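Local coordinates for protein nucleoporin NUP82 (Saccharomyces cerevisiae, PDB 3PBP) that serves as a structural component of the nuclear pore complex, its N-terminal region interacting with the nucleoporin NUP116, at residues E235-T240 and N248-L253; S257-N262 and G268-Q273; I164-P169 and F206-F211. The protein carries 1 engineered substitution. One frame throughout, in Å; residues are numbered along the deposited sequence.

Contact 1: E235-T240 and N248-L253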
ATOM      1  N   GLU A 235      18.367   5.364 -20.814  1.00 80.07           N
ATOM      2  CA  GLU A 235      19.043   4.864 -22.008  1.00 81.24           C
ATOM      3  C   GLU A 235      18.110   3.902 -22.741  1.00 81.49           C
ATOM      4  O   GLU A 235      18.126   3.792 -23.967  1.00 81.43           O
ATOM      5  CB  GLU A 235      20.327   4.122 -21.615  1.00 82.29           C
ATOM      6  CG  GLU A 235      21.109   3.544 -22.797  1.00 85.24           C
ATOM      7  CD  GLU A 235      22.248   2.618 -22.379  1.00 86.49           C
ATOM      8  OE1 GLU A 235      23.103   3.035 -21.556  1.00 86.59           O
ATOM      9  OE2 GLU A 235      22.286   1.475 -22.888  1.00 86.46           O
ATOM     10  N   SER A 236      17.303   3.199 -21.961  1.00 82.02           N
ATOM     11  CA  SER A 236      16.346   2.227 -22.476  1.00 81.99           C
ATOM     12  C   SER A 236      15.222   2.879 -23.286  1.00 81.64           C
ATOM     13  O   SER A 236      14.360   2.190 -23.832  1.00 80.73           O
ATOM     14  CB  SER A 236      15.761   1.434 -21.296  1.00 82.55           C
ATOM     15  OG  SER A 236      14.511   0.850 -21.605  1.00 83.00           O
ATOM     16  N   LEU A 237      15.229   4.206 -23.362  1.00 81.81           N
ATOM     17  CA  LEU A 237      14.197   4.925 -24.105  1.00 81.66           C
ATOM     18  C   LEU A 237      14.423   4.921 -25.614  1.00 83.07           C
ATOM     19  O   LEU A 237      15.543   5.122 -26.105  1.00 83.40           O
ATOM     20  CB  LEU A 237      14.091   6.371 -23.613  1.00 79.98           C
ATOM     21  CG  LEU A 237      13.516   6.614 -22.216  1.00 79.45           C
ATOM     22  CD1 LEU A 237      13.597   8.095 -21.877  1.00 77.40           C
ATOM     23  CD2 LEU A 237      12.072   6.123 -22.158  1.00 78.37           C
ATOM     24  N   ASP A 238      13.336   4.661 -26.331  1.00 84.09           N
ATOM     25  CA  ASP A 238      13.321   4.644 -27.788  1.00 86.12           C
ATOM     26  C   ASP A 238      12.041   5.393 -28.191  1.00 88.21           C
ATOM     27  O   ASP A 238      11.334   5.891 -27.316  1.00 88.47           O
ATOM     28  CB  ASP A 238      13.315   3.204 -28.330  1.00 84.71           C
ATOM     29  CG  ASP A 238      12.195   2.356 -27.746  1.00 84.47           C
ATOM     30  OD1 ASP A 238      12.475   1.584 -26.810  1.00 84.98           O
ATOM     31  OD2 ASP A 238      11.039   2.457 -28.212  1.00 82.77           O
ATOM     32  N   SER A 239      11.736   5.468 -29.489  1.00 90.39           N
ATOM     33  CA  SER A 239      10.545   6.193 -29.959  1.00 92.62           C
ATOM     34  C   SER A 239       9.194   5.470 -29.873  1.00 93.03           C
ATOM     35  O   SER A 239       8.143   6.122 -29.845  1.00 93.01           O
ATOM     36  CB  SER A 239      10.750   6.687 -31.396  1.00 93.81           C
ATOM     37  OG  SER A 239       9.706   7.570 -31.786  1.00 95.23           O
ATOM     38  N   THR A 240       9.198   4.139 -29.859  1.00 93.13           N
ATOM     39  CA  THR A 240       7.932   3.424 -29.726  1.00 91.79           C
ATOM     40  C   THR A 240       7.477   3.666 -28.294  1.00 89.48           C
ATOM     41  O   THR A 240       6.279   3.756 -28.030  1.00 88.98           O
ATOM     42  CB  THR A 240       8.076   1.904 -29.965  1.00 93.19           C
ATOM     43  OG1 THR A 240       8.359   1.660 -31.352  1.00 94.09           O
ATOM     44  CG2 THR A 240       6.782   1.179 -29.577  1.00 93.25           C
ATOM     45  N   ASN A 248       7.594  10.135 -17.482  1.00 56.54           N
ATOM     46  CA  ASN A 248       7.911   9.668 -16.132  1.00 56.09           C
ATOM     47  C   ASN A 248       9.390   9.309 -15.968  1.00 55.56           C
ATOM     48  O   ASN A 248      10.022   9.723 -14.998  1.00 56.79           O
ATOM     49  CB  ASN A 248       7.065   8.438 -15.757  1.00 55.49           C
ATOM     50  CG  ASN A 248       5.645   8.790 -15.335  1.00 53.92           C
ATOM     51  OD1 ASN A 248       5.356   9.911 -14.921  1.00 52.68           O
ATOM     52  ND2 ASN A 248       4.757   7.812 -15.416  1.00 52.81           N
ATOM     53  N   VAL A 249       9.925   8.524 -16.905  1.00 54.15           N
ATOM     54  CA  VAL A 249      11.318   8.108 -16.861  1.00 51.90           C
ATOM     55  C   VAL A 249      12.232   9.323 -16.829  1.00 53.48           C
ATOM     56  O   VAL A 249      13.215   9.350 -16.084  1.00 52.99           O
ATOM     57  CB  VAL A 249      11.673   7.228 -18.078  1.00 49.30           C
ATOM     58  CG1 VAL A 249      13.146   6.905 -18.084  1.00 46.06           C
ATOM     59  CG2 VAL A 249      10.860   5.967 -18.041  1.00 47.86           C
ATOM     60  N   ILE A 250      11.909  10.331 -17.636  1.00 55.06           N
ATOM     61  CA  ILE A 250      12.724  11.538 -17.659  1.00 56.29           C
ATOM     62  C   ILE A 250      12.552  12.283 -16.347  1.00 55.77           C
ATOM     63  O   ILE A 250      13.511  12.834 -15.809  1.00 55.62           O
ATOM     64  CB  ILE A 250      12.348  12.446 -18.836  1.00 58.16           C
ATOM     65  CG1 ILE A 250      12.874  11.817 -20.133  1.00 57.89           C
ATOM     66  CG2 ILE A 250      12.917  13.851 -18.624  1.00 56.20           C
ATOM     67  CD1 ILE A 250      12.411  12.520 -21.378  1.00 58.66           C
ATOM     68  N   LYS A 251      11.331  12.289 -15.826  1.00 55.23           N
ATOM     69  CA  LYS A 251      11.078  12.945 -14.555  1.00 56.03           C
ATOM     70  C   LYS A 251      11.845  12.239 -13.452  1.00 56.23           C
ATOM     71  O   LYS A 251      12.420  12.877 -12.568  1.00 56.30           O
ATOM     72  CB  LYS A 251       9.601  12.903 -14.212  1.00 57.16           C
ATOM     73  CG  LYS A 251       8.796  14.003 -14.811  1.00 60.00           C
ATOM     74  CD  LYS A 251       7.455  14.035 -14.149  1.00 60.63           C
ATOM     75  CE  LYS A 251       7.018  15.455 -13.951  1.00 63.86           C
ATOM     76  NZ  LYS A 251       6.109  15.567 -12.781  1.00 68.08           N
ATOM     77  N   GLN A 252      11.837  10.910 -13.501  1.00 56.25           N
ATOM     78  CA  GLN A 252      12.528  10.122 -12.496  1.00 56.01           C
ATOM     79  C   GLN A 252      14.003  10.483 -12.487  1.00 55.46           C
ATOM     80  O   GLN A 252      14.583  10.752 -11.441  1.00 55.41           O
ATOM     81  CB  GLN A 252      12.372   8.620 -12.760  1.00 55.39           C
ATOM     82  CG  GLN A 252      13.021   7.779 -11.667  1.00 55.81           C
ATOM     83  CD  GLN A 252      12.758   6.298 -11.804  1.00 56.89           C
ATOM     84  OE1 GLN A 252      11.664   5.874 -12.186  1.00 59.60           O
ATOM     85  NE2 GLN A 252      13.752   5.499 -11.465  1.00 56.68           N
ATOM     86  N   LEU A 253      14.611  10.500 -13.662  1.00 55.03           N
ATOM     87  CA  LEU A 253      16.018  10.827 -13.742  1.00 56.04           C
ATOM     88  C   LEU A 253      16.315  12.242 -13.267  1.00 56.46           C
ATOM     89  O   LEU A 253      17.354  12.483 -12.665  1.00 55.71           O
ATOM     90  CB  LEU A 253      16.526  10.649 -15.168  1.00 55.06           C
ATOM     91  CG  LEU A 253      18.027  10.898 -15.329  1.00 54.22           C
ATOM     92  CD1 LEU A 253      18.841   9.970 -14.421  1.00 51.50           C
ATOM     93  CD2 LEU A 253      18.383  10.675 -16.788  1.00 54.67           C
TER
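L237 and V249 reach toward each other tip to tip, so that methyl meets methyl across the gap between a loop and a helix. The L237 CD1 atom stops 4.0 Å from V249 CG1, and the branch point L237 CG lies 4.2 Å from that same methyl. CG of L237 stands anti to its own carbonyl carbon (chi1 -70°), and from there CD1 extends toward the helix. I250 takes part differently: its side chain runs at about a right angle to that of L237, and its CG1, partway along the chain, lies 4.2 Å from L237 CD1. One leucine methyl thus rests against two consecutive helical residues, a valine ahead of it and an isoleucine crossing it. The loop 235-240 joins helix 220-235 to helix 243-262, and the two helices form a helical hairpin inserted in the sequence between strands 215-217 and 269-271. I250 and L253 also pack on Y234 of the first helix, which extends the apolar seam beyond the loop. Leucine suits the loop because it is long enough to bridge a CA separation of 8.4 Å, whereas the beta-branched V249 and I250 offer broad, fairly rigid surfaces close to the helix backbone. V249 is buried; L237 and I250 remain partly exposed. Beyond the leucine the loop becomes polar: D238 OD2 accepts a weak hydrogen bond from T240 N (3.0 Å) and a hydrogen bond from the backbone N of T241, while the carbonyl oxygen of D238 is bound by the NZ of K246.

Contact 2: S257-N262 and G268-Q273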
ATOM      1  N   SER A 257      18.430  12.867  -9.794  1.00 60.87           N
ATOM      2  CA  SER A 257      19.637  13.672  -9.997  1.00 62.92           C
ATOM      3  C   SER A 257      19.649  14.830  -9.013  1.00 64.57           C
ATOM      4  O   SER A 257      20.701  15.200  -8.484  1.00 64.75           O
ATOM      5  CB  SER A 257      19.690  14.234 -11.415  1.00 61.41           C
ATOM      6  OG  SER A 257      19.865  13.197 -12.355  1.00 64.00           O
ATOM      7  N   LYS A 258      18.472  15.397  -8.766  1.00 65.27           N
ATOM      8  CA  LYS A 258      18.354  16.504  -7.845  1.00 67.05           C
ATOM      9  C   LYS A 258      18.615  15.986  -6.439  1.00 67.33           C
ATOM     10  O   LYS A 258      19.181  16.690  -5.605  1.00 68.29           O
ATOM     11  CB  LYS A 258      16.962  17.123  -7.943  1.00 68.79           C
ATOM     12  CG  LYS A 258      16.915  18.560  -7.492  1.00 72.89           C
ATOM     13  CD  LYS A 258      15.513  19.130  -7.594  1.00 77.61           C
ATOM     14  CE  LYS A 258      15.492  20.619  -7.217  1.00 81.26           C
ATOM     15  NZ  LYS A 258      14.110  21.213  -7.196  1.00 83.68           N
ATOM     16  N   LEU A 259      18.203  14.752  -6.165  1.00 67.44           N
ATOM     17  CA  LEU A 259      18.449  14.181  -4.842  1.00 67.74           C
ATOM     18  C   LEU A 259      19.958  14.090  -4.658  1.00 68.57           C
ATOM     19  O   LEU A 259      20.502  14.526  -3.644  1.00 68.89           O
ATOM     20  CB  LEU A 259      17.841  12.782  -4.721  1.00 66.18           C
ATOM     21  CG  LEU A 259      16.321  12.656  -4.670  1.00 65.43           C
ATOM     22  CD1 LEU A 259      15.953  11.196  -4.503  1.00 65.30           C
ATOM     23  CD2 LEU A 259      15.770  13.468  -3.521  1.00 64.65           C
ATOM     24  N   HIS A 260      20.628  13.523  -5.655  1.00 68.81           N
ATOM     25  CA  HIS A 260      22.068  13.373  -5.617  1.00 70.42           C
ATOM     26  C   HIS A 260      22.779  14.710  -5.392  1.00 71.40           C
ATOM     27  O   HIS A 260      23.869  14.752  -4.827  1.00 71.58           O
ATOM     28  CB  HIS A 260      22.557  12.760  -6.920  1.00 71.61           C
ATOM     29  CG  HIS A 260      23.982  12.312  -6.870  1.00 73.90           C
ATOM     30  ND1 HIS A 260      24.347  10.987  -6.981  1.00 75.66           N
ATOM     31  CD2 HIS A 260      25.129  13.005  -6.675  1.00 74.24           C
ATOM     32  CE1 HIS A 260      25.658  10.883  -6.853  1.00 75.75           C
ATOM     33  NE2 HIS A 260      26.157  12.092  -6.664  1.00 75.10           N
ATOM     34  N   GLU A 261      22.164  15.804  -5.830  1.00 71.95           N
ATOM     35  CA  GLU A 261      22.771  17.120  -5.670  1.00 72.34           C
ATOM     36  C   GLU A 261      22.603  17.695  -4.275  1.00 70.84           C
ATOM     37  O   GLU A 261      23.396  18.517  -3.845  1.00 72.07           O
ATOM     38  CB  GLU A 261      22.172  18.118  -6.652  1.00 75.86           C
ATOM     39  CG  GLU A 261      22.273  17.739  -8.113  1.00 82.34           C
ATOM     40  CD  GLU A 261      21.774  18.856  -9.030  1.00 86.12           C
ATOM     41  OE1 GLU A 261      22.525  19.841  -9.222  1.00 88.20           O
ATOM     42  OE2 GLU A 261      20.629  18.759  -9.540  1.00 87.65           O
ATOM     43  N   ASN A 262      21.566  17.293  -3.561  1.00 68.84           N
ATOM     44  CA  ASN A 262      21.355  17.838  -2.229  1.00 67.07           C
ATOM     45  C   ASN A 262      21.569  16.834  -1.119  1.00 65.64           C
ATOM     46  O   ASN A 262      21.332  17.131   0.049  1.00 64.91           O
ATOM     47  CB  ASN A 262      19.956  18.414  -2.130  1.00 67.89           C
ATOM     48  CG  ASN A 262      19.661  19.341  -3.257  1.00 68.54           C
ATOM     49  OD1 ASN A 262      19.117  18.939  -4.276  1.00 69.30           O
ATOM     50  ND2 ASN A 262      20.054  20.595  -3.103  1.00 70.24           N
ATOM     51  N   GLY A 268      23.753  11.060   5.669  1.00 64.32           N
ATOM     52  CA  GLY A 268      23.134  10.081   4.801  1.00 62.83           C
ATOM     53  C   GLY A 268      21.656  10.348   4.682  1.00 62.68           C
ATOM     54  O   GLY A 268      20.844   9.430   4.775  1.00 63.54           O
ATOM     55  N   LYS A 269      21.306  11.612   4.478  1.00 61.48           N
ATOM     56  CA  LYS A 269      19.914  12.001   4.358  1.00 60.65           C
ATOM     57  C   LYS A 269      19.791  13.058   3.280  1.00 59.33           C
ATOM     58  O   LYS A 269      20.794  13.572   2.801  1.00 58.25           O
ATOM     59  CB  LYS A 269      19.420  12.571   5.686  1.00 61.49           C
ATOM     60  CG  LYS A 269      20.142  13.836   6.089  1.00 62.84           C
ATOM     61  CD  LYS A 269      19.387  14.614   7.135  1.00 63.15           C
ATOM     62  CE  LYS A 269      19.859  16.057   7.161  1.00 64.10           C
ATOM     63  NZ  LYS A 269      18.941  16.907   7.969  1.00 67.79           N
ATOM     64  N   VAL A 270      18.554  13.369   2.900  1.00 59.29           N
ATOM     65  CA  VAL A 270      18.274  14.379   1.882  1.00 58.46           C
ATOM     66  C   VAL A 270      16.852  14.887   2.081  1.00 59.52           C
ATOM     67  O   VAL A 270      15.954  14.107   2.382  1.00 59.32           O
ATOM     68  CB  VAL A 270      18.439  13.806   0.450  1.00 56.33           C
ATOM     69  CG1 VAL A 270      17.500  12.635   0.230  1.00 56.60           C
ATOM     70  CG2 VAL A 270      18.182  14.892  -0.565  1.00 55.54           C
ATOM     71  N   ASP A 271      16.654  16.196   1.945  1.00 61.81           N
ATOM     72  CA  ASP A 271      15.327  16.787   2.115  1.00 64.16           C
ATOM     73  C   ASP A 271      14.491  16.603   0.870  1.00 64.70           C
ATOM     74  O   ASP A 271      15.011  16.653  -0.247  1.00 64.44           O
ATOM     75  CB  ASP A 271      15.425  18.277   2.414  1.00 66.63           C
ATOM     76  CG  ASP A 271      16.061  18.555   3.753  1.00 70.68           C
ATOM     77  OD1 ASP A 271      15.587  17.967   4.745  1.00 73.18           O
ATOM     78  OD2 ASP A 271      17.024  19.357   3.819  1.00 72.71           O
ATOM     79  N   ILE A 272      13.192  16.404   1.058  1.00 65.54           N
ATOM     80  CA  ILE A 272      12.297  16.217  -0.068  1.00 66.21           C
ATOM     81  C   ILE A 272      11.107  17.153   0.002  1.00 67.74           C
ATOM     82  O   ILE A 272      10.286  17.060   0.909  1.00 68.24           O
ATOM     83  CB  ILE A 272      11.849  14.758  -0.139  1.00 65.26           C
ATOM     84  CG1 ILE A 272      13.087  13.890  -0.423  1.00 64.35           C
ATOM     85  CG2 ILE A 272      10.753  14.596  -1.184  1.00 64.01           C
ATOM     86  CD1 ILE A 272      12.812  12.445  -0.666  1.00 65.80           C
ATOM     87  N   GLN A 273      11.034  18.055  -0.974  1.00 70.64           N
ATOM     88  CA  GLN A 273       9.984  19.074  -1.065  1.00 73.76           C
ATOM     89  C   GLN A 273       8.585  18.506  -1.249  1.00 74.46           C
ATOM     90  O   GLN A 273       8.390  17.552  -1.997  1.00 75.37           O
ATOM     91  CB  GLN A 273      10.312  20.022  -2.216  1.00 76.36           C
ATOM     92  CG  GLN A 273      11.810  20.232  -2.396  1.00 81.20           C
ATOM     93  CD  GLN A 273      12.148  21.234  -3.491  1.00 85.12           C
ATOM     94  OE1 GLN A 273      11.774  21.065  -4.658  1.00 86.84           O
ATOM     95  NE2 GLN A 273      12.866  22.287  -3.117  1.00 87.37           N
TER
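V270 points from its strand toward the last turn of the helix carrying L259 and N262, and its CA is 6.2 Å from that of N262. Its CB makes no close approach to the helix; the two methyls divide the work. CG1 occupies the crowded position between the backbone N and the carbonyl carbon (chi1 59°), which turns CG2 anti to the backbone N and out to the helix. V270 CG1 is 4.2 Å from L259 CD2. CG2 is the true tip of the contact: it lies 4.1 Å from L259 CD2, and the two side chains cross at about a right angle. The same methyl sits over the end of the helix backbone, 3.9 Å from the carbonyl oxygen of L259 and equally 3.9 Å from the N262 O atom. V270 CG2 is also 4.2 Å from N262 CB, making N262 a side-chain neighbour too. Valine suits this place because its short, branched apolar side chain keeps both methyls close to the strand and within contact of the helix end and L259. L259 reaches on with the same CD2 to the CG1 of I272, 4.1 Å away. On the exposed side, the extended chain of K258 crosses Q273 at about a right angle, and its NZ makes a weak 3.5 Å bond to Q273 OE1; the stronger partner of this NZ is the hydroxyl of Y276. G268, at positive phi (57°), forms a G1 beta bulge with K269 at the strand's start. Strand 269-271 pairs antiparallel with strand 215-217, where V270 and I272 also cover L216, while H260 of helix 243-262 packs against L223, N224 and L227 of helix 220-235.

Contact 3: I164-P169 and F206-F211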
ATOM      1  N   ILE A 164       0.357  15.074   4.599  1.00 71.11           N
ATOM      2  CA  ILE A 164       0.115  14.805   3.196  1.00 66.15           C
ATOM      3  C   ILE A 164      -0.870  13.660   3.069  1.00 64.35           C
ATOM      4  O   ILE A 164      -0.712  12.610   3.698  1.00 63.53           O
ATOM      5  CB  ILE A 164       1.408  14.462   2.470  1.00 65.78           C
ATOM      6  CG1 ILE A 164       2.375  15.635   2.604  1.00 63.78           C
ATOM      7  CG2 ILE A 164       1.117  14.142   0.996  1.00 66.11           C
ATOM      8  CD1 ILE A 164       3.519  15.574   1.657  1.00 64.72           C
ATOM      9  N   VAL A 165      -1.901  13.876   2.264  1.00 61.66           N
ATOM     10  CA  VAL A 165      -2.912  12.862   2.087  1.00 59.36           C
ATOM     11  C   VAL A 165      -2.908  12.352   0.669  1.00 58.81           C
ATOM     12  O   VAL A 165      -3.099  13.114  -0.281  1.00 58.50           O
ATOM     13  CB  VAL A 165      -4.308  13.408   2.428  1.00 58.49           C
ATOM     14  CG1 VAL A 165      -5.354  12.328   2.222  1.00 55.90           C
ATOM     15  CG2 VAL A 165      -4.328  13.895   3.865  1.00 57.89           C
ATOM     16  N   LEU A 166      -2.684  11.049   0.538  1.00 58.05           N
ATOM     17  CA  LEU A 166      -2.650  10.405  -0.756  1.00 57.53           C
ATOM     18  C   LEU A 166      -3.855   9.508  -0.861  1.00 57.84           C
ATOM     19  O   LEU A 166      -4.426   9.115   0.159  1.00 57.26           O
ATOM     20  CB  LEU A 166      -1.372   9.581  -0.910  1.00 57.93           C
ATOM     21  CG  LEU A 166      -0.052  10.329  -0.702  1.00 58.51           C
ATOM     22  CD1 LEU A 166       1.076   9.511  -1.280  1.00 59.72           C
ATOM     23  CD2 LEU A 166      -0.090  11.680  -1.391  1.00 59.38           C
ATOM     24  N   ASN A 167      -4.215   9.177  -2.102  1.00 59.04           N
ATOM     25  CA  ASN A 167      -5.368   8.334  -2.428  1.00 60.99           C
ATOM     26  C   ASN A 167      -6.653   8.968  -1.879  1.00 62.44           C
ATOM     27  O   ASN A 167      -7.478   8.305  -1.246  1.00 61.54           O
ATOM     28  CB  ASN A 167      -5.181   6.899  -1.889  1.00 59.90           C
ATOM     29  CG  ASN A 167      -6.038   5.874  -2.634  1.00 60.22           C
ATOM     30  OD1 ASN A 167      -6.093   5.872  -3.867  1.00 61.63           O
ATOM     31  ND2 ASN A 167      -6.697   4.995  -1.891  1.00 58.91           N
ATOM     32  N   LYS A 168      -6.803  10.269  -2.133  1.00 65.18           N
ATOM     33  CA  LYS A 168      -7.965  11.025  -1.682  1.00 67.83           C
ATOM     34  C   LYS A 168      -9.221  10.530  -2.383  1.00 70.57           C
ATOM     35  O   LYS A 168      -9.159  10.008  -3.505  1.00 70.80           O
ATOM     36  CB  LYS A 168      -7.783  12.510  -1.986  1.00 67.60           C
ATOM     37  CG  LYS A 168      -6.570  13.152  -1.352  1.00 69.36           C
ATOM     38  CD  LYS A 168      -6.452  14.597  -1.800  1.00 71.66           C
ATOM     39  CE  LYS A 168      -5.076  15.175  -1.490  1.00 74.87           C
ATOM     40  NZ  LYS A 168      -4.845  16.492  -2.164  1.00 76.42           N
ATOM     41  N   PRO A 169     -10.386  10.680  -1.730  1.00 72.44           N
ATOM     42  CA  PRO A 169     -11.628  10.226  -2.359  1.00 74.31           C
ATOM     43  C   PRO A 169     -11.924  11.013  -3.641  1.00 76.75           C
ATOM     44  O   PRO A 169     -11.508  12.166  -3.789  1.00 75.64           O
ATOM     45  CB  PRO A 169     -12.669  10.461  -1.267  1.00 73.24           C
ATOM     46  CG  PRO A 169     -11.878  10.303  -0.001  1.00 73.28           C
ATOM     47  CD  PRO A 169     -10.614  11.057  -0.326  1.00 72.72           C
ATOM     48  N   PHE A 206      -1.389  -2.716  -5.524  1.00 50.41           N
ATOM     49  CA  PHE A 206      -1.157  -1.421  -6.129  1.00 49.66           C
ATOM     50  C   PHE A 206       0.118  -0.918  -5.487  1.00 50.35           C
ATOM     51  O   PHE A 206       0.637  -1.541  -4.546  1.00 49.69           O
ATOM     52  CB  PHE A 206      -2.322  -0.463  -5.855  1.00 48.40           C
ATOM     53  CG  PHE A 206      -3.598  -0.848  -6.559  1.00 46.07           C
ATOM     54  CD1 PHE A 206      -4.354  -1.942  -6.127  1.00 45.56           C
ATOM     55  CD2 PHE A 206      -4.011  -0.158  -7.687  1.00 44.78           C
ATOM     56  CE1 PHE A 206      -5.502  -2.342  -6.817  1.00 43.38           C
ATOM     57  CE2 PHE A 206      -5.159  -0.553  -8.382  1.00 44.18           C
ATOM     58  CZ  PHE A 206      -5.902  -1.649  -7.946  1.00 42.97           C
ATOM     59  N   ALA A 207       0.643   0.193  -5.987  1.00 49.95           N
ATOM     60  CA  ALA A 207       1.867   0.703  -5.408  1.00 49.65           C
ATOM     61  C   ALA A 207       2.081   2.178  -5.627  1.00 49.39           C
ATOM     62  O   ALA A 207       1.718   2.726  -6.660  1.00 51.38           O
ATOM     63  CB  ALA A 207       3.051  -0.075  -5.947  1.00 49.40           C
ATOM     64  N   PHE A 208       2.661   2.811  -4.616  1.00 48.48           N
ATOM     65  CA  PHE A 208       3.003   4.222  -4.646  1.00 46.68           C
ATOM     66  C   PHE A 208       4.527   4.273  -4.833  1.00 46.67           C
ATOM     67  O   PHE A 208       5.287   3.812  -3.980  1.00 45.97           O
ATOM     68  CB  PHE A 208       2.627   4.877  -3.323  1.00 45.46           C
ATOM     69  CG  PHE A 208       1.169   5.086  -3.146  1.00 43.31           C
ATOM     70  CD1 PHE A 208       0.535   6.178  -3.738  1.00 44.31           C
ATOM     71  CD2 PHE A 208       0.423   4.209  -2.372  1.00 42.99           C
ATOM     72  CE1 PHE A 208      -0.832   6.393  -3.554  1.00 44.44           C
ATOM     73  CE2 PHE A 208      -0.941   4.406  -2.177  1.00 41.68           C
ATOM     74  CZ  PHE A 208      -1.573   5.506  -2.770  1.00 43.71           C
ATOM     75  N   TYR A 209       4.966   4.808  -5.962  1.00 47.61           N
ATOM     76  CA  TYR A 209       6.389   4.915  -6.247  1.00 48.29           C
ATOM     77  C   TYR A 209       6.608   6.264  -6.914  1.00 48.98           C
ATOM     78  O   TYR A 209       6.174   6.476  -8.046  1.00 50.96           O
ATOM     79  CB  TYR A 209       6.834   3.781  -7.180  1.00 47.27           C
ATOM     80  CG  TYR A 209       8.331   3.757  -7.425  1.00 48.11           C
ATOM     81  CD1 TYR A 209       9.225   3.906  -6.366  1.00 48.72           C
ATOM     82  CD2 TYR A 209       8.859   3.591  -8.714  1.00 47.60           C
ATOM     83  CE1 TYR A 209      10.606   3.892  -6.576  1.00 47.86           C
ATOM     84  CE2 TYR A 209      10.238   3.573  -8.934  1.00 46.31           C
ATOM     85  CZ  TYR A 209      11.108   3.725  -7.860  1.00 47.34           C
ATOM     86  OH  TYR A 209      12.479   3.705  -8.053  1.00 47.25           O
ATOM     87  N   PRO A 210       7.297   7.198  -6.229  1.00 48.38           N
ATOM     88  CA  PRO A 210       7.891   7.080  -4.893  1.00 47.90           C
ATOM     89  C   PRO A 210       6.928   7.428  -3.748  1.00 48.16           C
ATOM     90  O   PRO A 210       5.983   8.182  -3.936  1.00 48.69           O
ATOM     91  CB  PRO A 210       9.017   8.085  -4.970  1.00 47.21           C
ATOM     92  CG  PRO A 210       8.280   9.256  -5.635  1.00 45.98           C
ATOM     93  CD  PRO A 210       7.500   8.567  -6.757  1.00 47.02           C
ATOM     94  N   PHE A 211       7.176   6.884  -2.560  1.00 48.20           N
ATOM     95  CA  PHE A 211       6.355   7.204  -1.389  1.00 48.73           C
ATOM     96  C   PHE A 211       7.386   7.728  -0.396  1.00 49.80           C
ATOM     97  O   PHE A 211       7.880   6.993   0.458  1.00 50.87           O
ATOM     98  CB  PHE A 211       5.681   5.963  -0.824  1.00 45.15           C
ATOM     99  CG  PHE A 211       4.604   6.269   0.168  1.00 42.29           C
ATOM    100  CD1 PHE A 211       3.308   6.536  -0.258  1.00 41.38           C
ATOM    101  CD2 PHE A 211       4.874   6.269   1.526  1.00 40.18           C
ATOM    102  CE1 PHE A 211       2.304   6.792   0.657  1.00 39.75           C
ATOM    103  CE2 PHE A 211       3.877   6.524   2.445  1.00 38.16           C
ATOM    104  CZ  PHE A 211       2.590   6.785   2.011  1.00 39.41           C
TER
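L166 and F208 lie on the outermost strands of two successive sheets, and their CA atoms, the nearest pair of the two segments, stand 9.2 Å apart, too far for backbone pairing and right for side chains to fill the gap. The N-terminal domain of NUP82 is a beta-propeller, and the contact joins neighbouring blades, strand 164-166 belonging to one and strand 204-208 to the next. F208 presents the rim of its ring to N167, whose CB meets F208 CZ at 4.0 Å, at the edge and near the ring plane. L166 CB instead lies above that plane, toward the CE1 side, 4.2 Å from F208 CE1. N167 follows the strand in a left-handed conformation (phi 59°, psi 47°), which asparagine tolerates better than most residues, and its amide is anchored away from the ring, ND2 bonding to the carbonyl oxygens of D149 and V179. Both phenylalanines also pack on I151, so their broad flat rings lie between the two sheets. F211 comes just beyond the cis peptide bond that precedes P210, and with CG anti to its backbone N (chi1 -167°) its ring reaches back to the leucine. L166 then shares one methyl between the two rings, obliquely in each case: CD1 is 4.2 Å from F208 CD1 and 3.6 Å from CE1 of F211.

Along the chain contact 3 comes first, then contact 1, then contact 2, each closed before the next opens. Their centres form a nearly even triangle: about 21 Å between contacts 1 and 2, 22 Å between 1 and 3, and 20 Å between 2 and 3. Contacts 1 and 2 share helix 243-262: contact 1 closes the hairpin at its loop, and contact 2 sets the helix's end against strand 269-271. Contact 3 lies deeper, joining two propeller blades, and touches contact 1 where Q252 NE2 packs 4.1 Å from Y209 OH, which brings the helix close to it. All three lie within the region of the N-terminal domain that interacts with NUP116.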